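Local coordinates for protein PnpC (Pseudomonas putida, PDB 3N9T) that probably catalyses the iron(III)-dependent intradiol ring cleavage of hydroxyquinol by dioxygen, as a hydroxyquinol 1,2-dioxygenase, at residues L82-S85 / M86-A90. Residues are numbered along the deposited sequence; the frame is centred on the assembly and turned at random.
Sequences LGVS and MLVDA
The carbonyl of Val-84 receives the amide of Val-88 in a short backbone bond, N to O 2.9 Å, with an N-H···O angle of 164°. On either side of it in sequence, Leu-87 N donates to Gly-83 O over 3.1 Å and Asp-89 N to Ser-85 O over 3.0 Å, so helix 84-91 starts with three successive i to i+4 bonds. Gly-83 does double duty: its positive phi (81°) completes a Schellman motif at the end of helix 74-81, and it is the N-cap of the helix that follows, so that the two helices are separated by only Leu-82 and Gly-83.

The side chains of Val-84 and Val-88 run obliquely past each other one turn apart, Val-84 CG1 lying 4.1 Å from Val-88 CG2. With chi1 at 164°, Val-88 places CG1 anti to its backbone N and leaves CG2 to lean back over the preceding turn, 3.4 Å from Val-84 O. Leu-87 CB rests beside Gly-83 O at 3.4 Å, next to the bond made by its own amide. This valine-bearing flank lies at the contact with the second subunit: Val-84 packs on Leu-39, and Val-88 on Val-43, of that subunit, and Val-84 also approaches a bound phospholipid.

The polar ends turn to other parts of the same chain. Ser-85 OG is hydrogen-bonded to Ser-79 OG and Asp-80 OD1, tying the new helix to the preceding one, while Asp-89 OD2 bonds Thr-102 OG1. Met-86 packs on Val-104. The hydroxyl of Ser-85 and the carboxylate oxygen OD2 of Asp-89 are thus paired within the chain, while the two valines face the neighbouring subunit and Val-84 also the lipid.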
loop_
_atom_site.group_PDB
_atom_site.type_symbol
_atom_site.label_atom_id
_atom_site.label_comp_id
_atom_site.label_asym_id
_atom_site.label_seq_id
_atom_site.Cartn_x
_atom_site.Cartn_y
_atom_site.Cartn_z
ATOM N N LEU A 82 1.865 -2.358 11.508
ATOM C CA LEU A 82 1.457 -3.619 10.881
ATOM C C LEU A 82 2.573 -4.636 10.984
ATOM O O LEU A 82 2.459 -5.762 10.448
ATOM C CB LEU A 82 1.107 -3.424 9.401
ATOM C CG LEU A 82 -0.086 -2.530 9.088
ATOM C CD1 LEU A 82 -0.311 -2.457 7.594
ATOM C CD2 LEU A 82 -1.311 -3.182 9.776
ATOM N N GLY A 83 3.651 -4.264 11.679
ATOM C CA GLY A 83 4.761 -5.220 11.999
ATOM C C GLY A 83 5.771 -5.444 10.869
ATOM O O GLY A 83 6.701 -6.275 10.978
ATOM N N VAL A 84 5.604 -4.680 9.804
ATOM C CA VAL A 84 6.473 -4.828 8.658
ATOM C C VAL A 84 7.890 -4.300 8.978
ATOM O O VAL A 84 8.859 -4.932 8.616
ATOM C CB VAL A 84 5.891 -4.131 7.421
ATOM C CG1 VAL A 84 6.910 -4.192 6.280
ATOM C CG2 VAL A 84 4.630 -4.880 6.967
ATOM N N SER A 85 8.001 -3.224 9.728
ATOM C CA SER A 85 9.329 -2.657 9.967
ATOM C C SER A 85 10.161 -3.637 10.796
ATOM O O SER A 85 11.334 -3.826 10.523
ATOM C CB SER A 85 9.199 -1.326 10.683
ATOM O OG SER A 85 8.252 -0.548 9.972
ATOM N N MET A 86 9.564 -4.212 11.839
ATOM C CA MET A 86 10.301 -5.185 12.692
ATOM C C MET A 86 10.646 -6.481 11.944
ATOM O O MET A 86 11.746 -7.063 12.132
ATOM C CB MET A 86 9.543 -5.449 13.997
ATOM C CG MET A 86 9.759 -4.212 15.052
ATOM S SD MET A 86 11.476 -4.098 15.696
ATOM C CE MET A 86 11.632 -5.827 16.277
ATOM N N LEU A 87 9.716 -6.922 11.072
ATOM C CA LEU A 87 9.982 -8.094 10.216
ATOM C C LEU A 87 11.188 -7.829 9.326
ATOM O O LEU A 87 12.115 -8.668 9.248
ATOM C CB LEU A 87 8.756 -8.499 9.380
ATOM C CG LEU A 87 9.025 -9.669 8.418
ATOM C CD1 LEU A 87 9.347 -10.893 9.217
ATOM C CD2 LEU A 87 7.817 -9.977 7.605
ATOM N N VAL A 88 11.214 -6.650 8.686
ATOM C CA VAL A 88 12.316 -6.288 7.786
ATOM C C VAL A 88 13.662 -6.241 8.572
ATOM O O VAL A 88 14.725 -6.743 8.112
ATOM C CB VAL A 88 12.000 -4.946 7.016
ATOM C CG1 VAL A 88 13.235 -4.302 6.363
ATOM C CG2 VAL A 88 10.884 -5.207 5.929
ATOM N N ASP A 89 13.606 -5.648 9.766
ATOM C CA ASP A 89 14.827 -5.519 10.559
ATOM C C ASP A 89 15.345 -6.947 10.898
ATOM O O ASP A 89 16.542 -7.226 10.811
ATOM C CB ASP A 89 14.510 -4.819 11.894
ATOM C CG ASP A 89 15.739 -4.863 12.834
ATOM O OD1 ASP A 89 16.737 -4.216 12.464
ATOM O OD2 ASP A 89 15.712 -5.575 13.845
ATOM N N ALA A 90 14.439 -7.868 11.255
ATOM C CA ALA A 90 14.910 -9.236 11.638
ATOM C C ALA A 90 15.535 -9.946 10.461
ATOM O O ALA A 90 16.625 -10.553 10.572
ATOM C CB ALA A 90 13.691 -10.099 12.222
#